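Long-range contacts in amine Dehydrogenase (Pseudomonas putida, PDB 1JMX), which forms a beta-propeller subunit of an amine dehydrogenase that probably oxidises primary amines and passes electrons on through heme c carried by a neighbouring chain: residues Y214-F219 with D230-Y235; Q248-L253 with A278-K283; G88-S93 with T113-D118. All coordinates share one frame; numbering follows the deposited sequence.

Interaction 1: Y214-F219 with D230-Y235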
loop_
_atom_site.group_PDB
_atom_site.type_symbol
_atom_site.label_atom_id
_atom_site.label_comp_id
_atom_site.label_asym_id
_atom_site.label_seq_id
_atom_site.Cartn_x
_atom_site.Cartn_y
_atom_site.Cartn_z
ATOM N N TYR B 214 7.572 -23.334 -4.588
ATOM C CA TYR B 214 8.373 -22.519 -3.697
ATOM C C TYR B 214 9.503 -21.910 -4.509
ATOM O O TYR B 214 9.729 -22.309 -5.650
ATOM C CB TYR B 214 8.926 -23.346 -2.521
ATOM C CG TYR B 214 9.915 -24.436 -2.878
ATOM C CD1 TYR B 214 11.279 -24.160 -2.998
ATOM C CD2 TYR B 214 9.492 -25.759 -3.057
ATOM C CE1 TYR B 214 12.198 -25.171 -3.282
ATOM C CE2 TYR B 214 10.408 -26.781 -3.346
ATOM C CZ TYR B 214 11.755 -26.473 -3.455
ATOM O OH TYR B 214 12.651 -27.464 -3.735
ATOM N N THR B 215 10.141 -20.880 -3.963
ATOM C CA THR B 215 11.276 -20.254 -4.624
ATOM C C THR B 215 12.413 -20.358 -3.632
ATOM O O THR B 215 12.182 -20.454 -2.425
ATOM C CB THR B 215 11.039 -18.759 -4.980
ATOM O OG1 THR B 215 10.814 -17.999 -3.789
ATOM C CG2 THR B 215 9.859 -18.597 -5.924
ATOM N N ILE B 216 13.638 -20.393 -4.132
ATOM C CA ILE B 216 14.795 -20.488 -3.255
ATOM C C ILE B 216 15.988 -19.839 -3.935
ATOM O O ILE B 216 16.089 -19.850 -5.161
ATOM C CB ILE B 216 15.112 -21.966 -2.878
ATOM C CG1 ILE B 216 16.084 -22.008 -1.696
ATOM C CG2 ILE B 216 15.660 -22.732 -4.086
ATOM C CD1 ILE B 216 16.374 -23.386 -1.173
ATOM N N ALA B 217 16.849 -19.217 -3.139
ATOM C CA ALA B 217 18.041 -18.554 -3.661
ATOM C C ALA B 217 19.251 -19.467 -3.548
ATOM O O ALA B 217 19.532 -20.002 -2.479
ATOM C CB ALA B 217 18.294 -17.259 -2.900
ATOM N N ARG B 218 19.944 -19.687 -4.660
ATOM C CA ARG B 218 21.126 -20.524 -4.616
ATOM C C ARG B 218 22.315 -19.591 -4.665
ATOM O O ARG B 218 22.579 -18.962 -5.688
ATOM C CB ARG B 218 21.190 -21.495 -5.788
ATOM C CG ARG B 218 22.385 -22.425 -5.659
ATOM C CD ARG B 218 22.991 -22.817 -6.995
ATOM N NE ARG B 218 22.078 -23.612 -7.808
ATOM C CZ ARG B 218 21.652 -23.257 -9.021
ATOM N NH1 ARG B 218 22.064 -22.109 -9.572
ATOM N NH2 ARG B 218 20.783 -24.034 -9.671
ATOM N N PHE B 219 23.012 -19.489 -3.541
ATOM C CA PHE B 219 24.180 -18.625 -3.415
ATOM C C PHE B 219 25.320 -18.954 -4.399
ATOM O O PHE B 219 26.056 -18.002 -4.775
ATOM C CB PHE B 219 24.710 -18.698 -1.988
ATOM C CG PHE B 219 23.668 -18.454 -0.936
ATOM C CD1 PHE B 219 23.658 -19.214 0.234
ATOM C CD2 PHE B 219 22.729 -17.437 -1.086
ATOM C CE1 PHE B 219 22.731 -18.959 1.242
ATOM C CE2 PHE B 219 21.793 -17.173 -0.080
ATOM C CZ PHE B 219 21.798 -17.934 1.084
ATOM N N ASP B 230 21.158 -16.923 -7.022
ATOM C CA ASP B 230 20.373 -17.325 -8.183
ATOM C C ASP B 230 18.957 -17.775 -7.802
ATOM O O ASP B 230 18.777 -18.761 -7.081
ATOM C CB ASP B 230 21.111 -18.466 -8.896
ATOM C CG ASP B 230 20.698 -18.622 -10.341
ATOM O OD1 ASP B 230 20.157 -17.648 -10.916
ATOM O OD2 ASP B 230 20.937 -19.716 -10.911
ATOM N N LEU B 231 17.957 -17.082 -8.332
ATOM C CA LEU B 231 16.569 -17.413 -8.040
ATOM C C LEU B 231 16.050 -18.618 -8.801
ATOM O O LEU B 231 16.058 -18.634 -10.024
ATOM C CB LEU B 231 15.659 -16.207 -8.283
ATOM C CG LEU B 231 15.566 -15.199 -7.134
ATOM C CD1 LEU B 231 14.583 -14.081 -7.498
ATOM C CD2 LEU B 231 15.113 -15.912 -5.850
ATOM N N LEU B 232 15.548 -19.601 -8.060
ATOM C CA LEU B 232 15.018 -20.829 -8.645
ATOM C C LEU B 232 13.594 -21.132 -8.172
ATOM O O LEU B 232 13.178 -20.702 -7.095
ATOM C CB LEU B 232 15.904 -22.014 -8.246
ATOM C CG LEU B 232 17.395 -21.962 -8.571
ATOM C CD1 LEU B 232 18.150 -22.908 -7.667
ATOM C CD2 LEU B 232 17.621 -22.315 -10.035
ATOM N N TYR B 233 12.846 -21.856 -8.997
ATOM C CA TYR B 233 11.506 -22.278 -8.627
ATOM C C TYR B 233 11.604 -23.763 -8.323
ATOM O O TYR B 233 12.331 -24.504 -8.987
ATOM C CB TYR B 233 10.494 -22.048 -9.747
ATOM C CG TYR B 233 9.467 -20.986 -9.410
ATOM C CD1 TYR B 233 9.485 -19.751 -10.050
ATOM C CD2 TYR B 233 8.503 -21.199 -8.420
ATOM C CE1 TYR B 233 8.585 -18.756 -9.718
ATOM C CE2 TYR B 233 7.594 -20.198 -8.077
ATOM C CZ TYR B 233 7.644 -18.980 -8.730
ATOM O OH TYR B 233 6.786 -17.963 -8.393
ATOM N N GLY B 234 10.912 -24.180 -7.276
ATOM C CA GLY B 234 10.929 -25.569 -6.894
ATOM C C GLY B 234 9.527 -26.114 -6.747
ATOM O O GLY B 234 8.531 -25.383 -6.788
ATOM N N TYR B 235 9.467 -27.423 -6.567
ATOM C CA TYR B 235 8.225 -28.140 -6.404
ATOM C C TYR B 235 8.418 -29.064 -5.214
ATOM O O TYR B 235 9.420 -29.775 -5.108
ATOM C CB TYR B 235 7.943 -28.968 -7.650
ATOM C CG TYR B 235 6.628 -29.696 -7.644
ATOM C CD1 TYR B 235 5.446 -29.025 -7.934
ATOM C CD2 TYR B 235 6.572 -31.073 -7.445
ATOM C CE1 TYR B 235 4.241 -29.704 -8.045
ATOM C CE2 TYR B 235 5.365 -31.763 -7.552
ATOM C CZ TYR B 235 4.207 -31.073 -7.860
ATOM O OH TYR B 235 3.018 -31.744 -8.043
#

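Interaction 2: Q248-L253 with A278-K283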
loop_
_atom_site.group_PDB
_atom_site.type_symbol
_atom_site.label_atom_id
_atom_site.label_comp_id
_atom_site.label_asym_id
_atom_site.label_seq_id
_atom_site.Cartn_x
_atom_site.Cartn_y
_atom_site.Cartn_z
ATOM N N GLN B 248 12.254 -30.453 -5.426
ATOM C CA GLN B 248 13.177 -30.337 -6.539
ATOM C C GLN B 248 12.959 -29.069 -7.350
ATOM O O GLN B 248 11.825 -28.745 -7.712
ATOM C CB GLN B 248 13.095 -31.567 -7.449
ATOM C CG GLN B 248 12.143 -31.467 -8.623
ATOM C CD GLN B 248 12.779 -32.018 -9.882
ATOM O OE1 GLN B 248 12.851 -33.238 -10.074
ATOM N NE2 GLN B 248 13.293 -31.125 -10.727
ATOM N N GLU B 249 14.045 -28.345 -7.614
ATOM C CA GLU B 249 13.972 -27.122 -8.410
ATOM C C GLU B 249 13.828 -27.519 -9.881
ATOM O O GLU B 249 14.482 -28.463 -10.339
ATOM C CB GLU B 249 15.218 -26.267 -8.199
ATOM C CG GLU B 249 15.370 -25.736 -6.786
ATOM C CD GLU B 249 15.730 -26.814 -5.784
ATOM O OE1 GLU B 249 16.574 -27.678 -6.108
ATOM O OE2 GLU B 249 15.185 -26.800 -4.664
ATOM N N PHE B 250 12.959 -26.823 -10.612
ATOM C CA PHE B 250 12.722 -27.149 -12.021
ATOM C C PHE B 250 12.967 -26.030 -13.038
ATOM O O PHE B 250 12.620 -26.173 -14.211
ATOM C CB PHE B 250 11.301 -27.704 -12.203
ATOM C CG PHE B 250 10.209 -26.738 -11.823
ATOM C CD1 PHE B 250 9.654 -25.884 -12.776
ATOM C CD2 PHE B 250 9.717 -26.696 -10.522
ATOM C CE1 PHE B 250 8.627 -25.007 -12.438
ATOM C CE2 PHE B 250 8.686 -25.819 -10.174
ATOM C CZ PHE B 250 8.142 -24.974 -11.135
ATOM N N ALA B 251 13.568 -24.932 -12.595
ATOM C CA ALA B 251 13.820 -23.808 -13.488
ATOM C C ALA B 251 14.363 -22.576 -12.781
ATOM O O ALA B 251 14.099 -22.350 -11.599
ATOM C CB ALA B 251 12.532 -23.428 -14.207
ATOM N N ASP B 252 15.131 -21.776 -13.515
ATOM C CA ASP B 252 15.633 -20.538 -12.956
ATOM C C ASP B 252 14.455 -19.580 -13.084
ATOM O O ASP B 252 13.762 -19.568 -14.101
ATOM C CB ASP B 252 16.839 -19.997 -13.734
ATOM C CG ASP B 252 17.388 -18.714 -13.120
ATOM O OD1 ASP B 252 17.118 -17.619 -13.662
ATOM O OD2 ASP B 252 18.057 -18.791 -12.064
ATOM N N LEU B 253 14.194 -18.837 -12.019
ATOM C CA LEU B 253 13.097 -17.882 -11.984
ATOM C C LEU B 253 13.283 -16.680 -12.921
ATOM O O LEU B 253 14.201 -15.876 -12.742
ATOM C CB LEU B 253 12.908 -17.397 -10.543
ATOM C CG LEU B 253 11.674 -16.612 -10.092
ATOM C CD1 LEU B 253 11.669 -16.569 -8.578
ATOM C CD2 LEU B 253 11.655 -15.200 -10.670
ATOM N N ALA B 278 3.244 -21.444 -18.169
ATOM C CA ALA B 278 4.492 -22.060 -18.602
ATOM C C ALA B 278 4.492 -23.574 -18.440
ATOM O O ALA B 278 3.937 -24.112 -17.486
ATOM C CB ALA B 278 5.668 -21.449 -17.877
ATOM N N LYS B 279 5.167 -24.240 -19.369
ATOM C CA LYS B 279 5.272 -25.692 -19.415
ATOM C C LYS B 279 6.746 -26.025 -19.236
ATOM O O LYS B 279 7.570 -25.595 -20.034
ATOM C CB LYS B 279 4.777 -26.171 -20.784
ATOM C CG LYS B 279 4.658 -27.654 -20.954
ATOM C CD LYS B 279 3.933 -27.952 -22.256
ATOM C CE LYS B 279 3.907 -29.448 -22.534
ATOM N NZ LYS B 279 3.096 -29.788 -23.735
ATOM N N TYR B 280 7.080 -26.744 -18.169
ATOM C CA TYR B 280 8.468 -27.096 -17.900
ATOM C C TYR B 280 8.777 -28.577 -17.926
ATOM O O TYR B 280 7.929 -29.414 -17.612
ATOM C CB TYR B 280 8.909 -26.565 -16.538
ATOM C CG TYR B 280 9.116 -25.088 -16.513
ATOM C CD1 TYR B 280 8.042 -24.221 -16.333
ATOM C CD2 TYR B 280 10.378 -24.547 -16.696
ATOM C CE1 TYR B 280 8.222 -22.848 -16.344
ATOM C CE2 TYR B 280 10.571 -23.176 -16.709
ATOM C CZ TYR B 280 9.488 -22.330 -16.535
ATOM O OH TYR B 280 9.670 -20.976 -16.577
ATOM N N ASP B 281 10.037 -28.876 -18.224
ATOM C CA ASP B 281 10.538 -30.236 -18.251
ATOM C C ASP B 281 11.265 -30.359 -16.916
ATOM O O ASP B 281 12.268 -29.687 -16.704
ATOM C CB ASP B 281 11.529 -30.392 -19.405
ATOM C CG ASP B 281 11.938 -31.823 -19.632
ATOM O OD1 ASP B 281 12.432 -32.470 -18.684
ATOM O OD2 ASP B 281 11.764 -32.299 -20.772
ATOM N N LEU B 282 10.726 -31.162 -16.000
ATOM C CA LEU B 282 11.332 -31.341 -14.674
ATOM C C LEU B 282 12.749 -31.901 -14.732
ATOM O O LEU B 282 13.651 -31.409 -14.052
ATOM C CB LEU B 282 10.495 -32.283 -13.798
ATOM C CG LEU B 282 9.317 -31.827 -12.938
ATOM C CD1 LEU B 282 9.734 -30.737 -11.970
ATOM C CD2 LEU B 282 8.204 -31.370 -13.825
ATOM N N LYS B 283 12.913 -32.983 -15.487
ATOM C CA LYS B 283 14.206 -33.648 -15.630
ATOM C C LYS B 283 15.264 -32.657 -16.132
ATOM O O LYS B 283 16.282 -32.418 -15.464
ATOM C CB LYS B 283 14.071 -34.841 -16.600
ATOM C CG LYS B 283 15.342 -35.683 -16.777
ATOM C CD LYS B 283 15.161 -36.806 -17.824
ATOM C CE LYS B 283 15.551 -36.389 -19.257
ATOM N NZ LYS B 283 17.041 -36.267 -19.466
HETATM O O HOH W 1 12.038 -19.544 -16.621
#

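Interaction 3: G88-S93 with T113-D118. With HEC (heme c), chain F.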
loop_
_atom_site.group_PDB
_atom_site.type_symbol
_atom_site.label_atom_id
_atom_site.label_comp_id
_atom_site.label_asym_id
_atom_site.label_seq_id
_atom_site.Cartn_x
_atom_site.Cartn_y
_atom_site.Cartn_z
ATOM N N GLY B 88 -15.578 -14.748 23.874
ATOM C CA GLY B 88 -14.765 -13.544 23.775
ATOM C C GLY B 88 -13.614 -13.545 22.780
ATOM O O GLY B 88 -12.759 -12.651 22.816
ATOM N N GLU B 89 -13.590 -14.535 21.890
ATOM C CA GLU B 89 -12.539 -14.651 20.886
ATOM C C GLU B 89 -13.107 -14.778 19.483
ATOM O O GLU B 89 -14.182 -15.337 19.280
ATOM C CB GLU B 89 -11.637 -15.861 21.180
ATOM C CG GLU B 89 -10.563 -15.609 22.223
ATOM C CD GLU B 89 -9.843 -16.874 22.672
ATOM O OE1 GLU B 89 -9.655 -17.805 21.858
ATOM O OE2 GLU B 89 -9.450 -16.933 23.852
ATOM N N VAL B 90 -12.390 -14.207 18.521
ATOM C CA VAL B 90 -12.771 -14.275 17.118
ATOM C C VAL B 90 -11.736 -15.180 16.445
ATOM O O VAL B 90 -10.534 -14.924 16.518
ATOM C CB VAL B 90 -12.776 -12.874 16.445
ATOM C CG1 VAL B 90 -13.172 -12.995 14.974
ATOM C CG2 VAL B 90 -13.742 -11.946 17.171
ATOM N N GLY B 91 -12.210 -16.261 15.835
ATOM C CA GLY B 91 -11.324 -17.201 15.179
ATOM C C GLY B 91 -11.319 -17.152 13.662
ATOM O O GLY B 91 -12.366 -17.174 13.016
ATOM N N ARG B 92 -10.117 -17.128 13.100
ATOM C CA ARG B 92 -9.934 -17.091 11.658
ATOM C C ARG B 92 -9.048 -18.235 11.180
ATOM O O ARG B 92 -8.100 -18.626 11.848
ATOM C CB ARG B 92 -9.298 -15.770 11.234
ATOM C CG ARG B 92 -10.223 -14.860 10.475
ATOM C CD ARG B 92 -10.956 -13.913 11.388
ATOM N NE ARG B 92 -12.374 -13.885 11.051
ATOM C CZ ARG B 92 -13.097 -12.781 10.898
ATOM N NH1 ARG B 92 -12.546 -11.580 11.042
ATOM N NH2 ARG B 92 -14.391 -12.888 10.633
ATOM N N SER B 93 -9.351 -18.756 10.004
ATOM C CA SER B 93 -8.565 -19.834 9.437
ATOM C C SER B 93 -7.887 -19.369 8.132
ATOM O O SER B 93 -8.558 -19.019 7.164
ATOM C CB SER B 93 -9.461 -21.045 9.190
ATOM O OG SER B 93 -8.751 -22.085 8.551
ATOM N N THR B 113 -8.344 -14.302 18.196
ATOM C CA THR B 113 -8.006 -13.012 18.767
ATOM C C THR B 113 -9.064 -12.655 19.792
ATOM O O THR B 113 -10.255 -12.646 19.507
ATOM C CB THR B 113 -7.960 -11.889 17.716
ATOM O OG1 THR B 113 -7.023 -12.235 16.692
ATOM C CG2 THR B 113 -7.527 -10.574 18.362
ATOM N N GLN B 114 -8.619 -12.396 21.006
ATOM C CA GLN B 114 -9.522 -12.010 22.062
ATOM C C GLN B 114 -9.790 -10.517 21.873
ATOM O O GLN B 114 -8.863 -9.710 21.904
ATOM C CB GLN B 114 -8.858 -12.282 23.405
ATOM C CG GLN B 114 -9.750 -12.088 24.601
ATOM C CD GLN B 114 -9.014 -12.364 25.890
ATOM O OE1 GLN B 114 -7.981 -11.759 26.165
ATOM N NE2 GLN B 114 -9.528 -13.299 26.677
ATOM N N ARG B 115 -11.037 -10.162 21.584
ATOM C CA ARG B 115 -11.399 -8.760 21.401
ATOM C C ARG B 115 -12.106 -8.207 22.628
ATOM O O ARG B 115 -13.247 -8.571 22.920
ATOM C CB ARG B 115 -12.286 -8.573 20.176
ATOM C CG ARG B 115 -11.567 -8.761 18.875
ATOM C CD ARG B 115 -12.478 -8.479 17.706
ATOM N NE ARG B 115 -11.737 -8.525 16.448
ATOM C CZ ARG B 115 -12.242 -8.209 15.261
ATOM N NH1 ARG B 115 -13.508 -7.824 15.158
ATOM N NH2 ARG B 115 -11.468 -8.252 14.177
ATOM N N LEU B 116 -11.398 -7.359 23.367
ATOM C CA LEU B 116 -11.944 -6.738 24.566
ATOM C C LEU B 116 -12.422 -5.318 24.251
ATOM O O LEU B 116 -12.311 -4.850 23.113
ATOM C CB LEU B 116 -10.914 -6.755 25.707
ATOM C CG LEU B 116 -10.450 -8.161 26.121
ATOM C CD1 LEU B 116 -9.693 -8.136 27.437
ATOM C CD2 LEU B 116 -11.665 -9.045 26.266
ATOM N N ASN B 117 -12.971 -4.655 25.259
ATOM C CA ASN B 117 -13.509 -3.311 25.113
ATOM C C ASN B 117 -12.574 -2.247 24.543
ATOM O O ASN B 117 -12.987 -1.458 23.698
ATOM C CB ASN B 117 -14.078 -2.835 26.454
ATOM C CG ASN B 117 -13.074 -2.940 27.582
ATOM O OD1 ASN B 117 -12.592 -4.029 27.903
ATOM N ND2 ASN B 117 -12.743 -1.808 28.183
ATOM N N ASP B 118 -11.316 -2.252 24.976
ATOM C CA ASP B 118 -10.347 -1.248 24.537
ATOM C C ASP B 118 -9.019 -1.761 23.964
ATOM O O ASP B 118 -8.078 -0.986 23.802
ATOM C CB ASP B 118 -10.064 -0.273 25.689
ATOM C CG ASP B 118 -9.349 -0.930 26.859
ATOM O OD1 ASP B 118 -9.287 -2.171 26.921
ATOM O OD2 ASP B 118 -8.831 -0.204 27.727
HETATM FE FE HEC F . -11.401 3.504 21.046
HETATM C CHA HEC F . -8.592 1.654 20.822
HETATM C CHB HEC F . -9.549 6.333 21.068
HETATM C CHC HEC F . -14.250 5.369 21.297
HETATM C CHD HEC F . -13.288 0.637 21.037
HETATM N NA HEC F . -9.486 3.905 20.963
HETATM C C1A HEC F . -8.440 3.024 20.871
HETATM C C2A HEC F . -7.162 3.722 20.838
HETATM C C3A HEC F . -7.441 5.033 20.906
HETATM C C4A HEC F . -8.881 5.148 20.983
HETATM C CMA HEC F . -6.434 6.166 20.906
HETATM C CAA HEC F . -5.799 3.074 20.742
HETATM C CBA HEC F . -5.352 3.072 19.297
HETATM C CGA HEC F . -3.991 2.434 19.094
HETATM O O1A HEC F . -3.371 1.980 20.069
HETATM O O2A HEC F . -3.538 2.389 17.934
HETATM N NB HEC F . -11.814 5.420 21.152
HETATM C C1B HEC F . -10.914 6.488 21.148
HETATM C C2B HEC F . -11.542 7.762 21.254
HETATM C C3B HEC F . -12.879 7.490 21.332
HETATM C C4B HEC F . -13.045 6.046 21.258
HETATM C CMB HEC F . -10.835 9.134 21.285
HETATM C CAB HEC F . -13.936 8.566 21.483
HETATM C CBB HEC F . -14.463 9.271 20.230
HETATM N NC HEC F . -13.346 3.089 21.142
HETATM C C1C HEC F . -14.397 3.992 21.242
HETATM C C2C HEC F . -15.674 3.325 21.289
HETATM C C3C HEC F . -15.419 2.015 21.232
HETATM C C4C HEC F . -13.964 1.858 21.127
HETATM C CMC HEC F . -17.035 4.013 21.400
HETATM C CAC HEC F . -16.457 0.937 21.505
HETATM C CBC HEC F . -17.368 0.405 20.417
HETATM N ND HEC F . -11.027 1.551 20.946
HETATM C C1D HEC F . -11.908 0.491 20.951
HETATM C C2D HEC F . -11.211 -0.798 20.857
HETATM C C3D HEC F . -9.887 -0.473 20.796
HETATM C C4D HEC F . -9.799 0.956 20.854
HETATM C CMD HEC F . -11.845 -2.194 20.834
HETATM C CAD HEC F . -8.681 -1.403 20.686
HETATM C CBD HEC F . -8.312 -1.852 19.280
HETATM C CGD HEC F . -8.013 -0.703 18.347
HETATM O O1D HEC F . -8.829 -0.417 17.468
HETATM O O2D HEC F . -6.954 -0.072 18.481
#

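Interaction 1: Y214-F219 with D230-Y235
Strands 214-218 and 230-235 run antiparallel and are best buried toward the Tyr214 end. CG of Tyr214 sits in the crowded position between its backbone N and carbonyl carbon (chi1 65°), which lays the ring flat over the backbone of Gly234. CA of Gly234 makes a CH-pi contact, 3.7 Å from the centroid of the Tyr214 ring. A CB at Gly234 would run into CZ of Tyr214. The phenol hydroxyl is held by Glu249. On the other face of the sheet, methyl CG2 of Thr215 covers one face of the Tyr233 ring and comes 3.5 Å from CE2 of Tyr233. The hydroxyl of Tyr233 is bonded to N of Tyr257. The two strands belong to a beta hairpin in one antiparallel blade of the propeller. Paired backbone bonds join Tyr214 with Gly234, Ile216 with Leu232 and Arg218 with Asp230. The shortest runs from Gly234 N to Tyr214 O, 2.7 Å. At the far end the backbone bonds stay short, but the side chains of Arg218 and Asp230 are partly exposed. The Arg218 chain bends at chi2 and chi3, so that CD1 of Leu232 lies over one face of its guanidinium, 3.5 Å from NH2 of Arg218. NH1 of Arg218 forms a salt bridge with OD2 of Asp230 at 3.0 Å. The hydrogen bond in it is weak, bent to 121°. OD1 of Asp230 lies close to OD2 of Asp252, so one of these carboxylates may be protonated.

Interaction 2: Q248-L253 with A278-K283
Phe250 meets Tyr280 edge to face. The two ring planes stand at 71°, with centroids of Phe250 and Tyr280 5.5 Å apart. The CD1 corner of Phe250 leads, 3.9 Å from CG of Tyr280, and CE1 lies over the face of the Tyr280 ring toward its rim. Leu282 runs alongside Phe250, and its CD1 reaches CB of Phe250 at 3.4 Å. That same methyl also touches the amide end of Gln248, whose chain bends at chi2. NE2 of Gln248 gives a bond to O of Glu249, 2.9 Å, from above that carbonyl plane. It reaches across to O of Leu282 at 3.4 Å, which is a weak bond. An alanine here, lacking the amide, would probably leave the segments less firmly joined at this end and CD1 of Leu282 less well covered. Phe250 O is buried here without a polar partner. In the next shell, Ile270 packs on both Phe250 and Leu282. Backbone hydrogen bonds from Phe250 and Ala251 to Tyr233 hold the strand where the chain turns a corner. The hydroxyl of Tyr280 is bonded to that of Tyr257 and, 2.8 Å from Tyr280 OH, to a water that donates to O of Asp252. No backbone ladder joins the segments. Side chains from two successive sheets pack against each other, as at the interface between neighbouring blades of a beta-propeller.

Interaction 3: G88-S93 with T113-D118
CG of Arg115 lies anti to its carbonyl carbon (chi1 -71°), and the chain is extended from there to NE. CG1 of Val90 is anti to its backbone N (chi1 180°), which sets CG2 anti to the carbonyl carbon. The two side chains therefore cross obliquely, with CG2 of Val90 3.7 Å from CD of Arg115. The place is the open end of a beta hairpin formed by strands 89-99 and 105-115. Val90 and Thr113 are an antiparallel hydrogen-bonded pair. Val90 N binds Thr113 O at 2.8 Å, and Thr113 N binds Val90 O at the same length, 2.8 Å. The last bond, Arg115 N to Gly88 O, is longer at 3.3 Å; its donor lies in the carbonyl plane. On the other face, CG of Glu89 lies 3.7 Å from CA of Gln114. The Glu89 carboxylate is held by Lys123 and Arg126. CG1 of Val90 sits over the centre of the Arg92 guanidinium. Arg92 and Arg115 bring like charges near each other without contact, which would probably be mildly unfavourable. Beyond the strand the chain passes to the heme c pocket. OD2 of Asp118 bonds to Ser25 of the neighbouring amine dehydrogenase chain. Asn117 O approaches the heme methyl CMD at 3.2 Å, and Asp118 O lies 3.2 Å from CAD, the first carbon of a heme propionate.

From the N terminus, interaction 3 comes first and closes the hairpin of strands 89-99 and 105-115, beside the heme c pocket. Interaction 1 follows and closes a second hairpin, strands 209-218 and 230-239. Interaction 2 comes last and spans a longer loop, from strand 245-250 to strand 276-281 in the next sheet. The three stand in series; none nests in or crosses another. Interactions 1 and 2 share a sheet, since strands 230-239 and 245-250 are neighbours, and Leu231 O probably accepts a hydrogen bond from Leu253 N. Interaction 3 is remote, its centre about 38 Å from that of interaction 1 and about 43 Å from that of interaction 2.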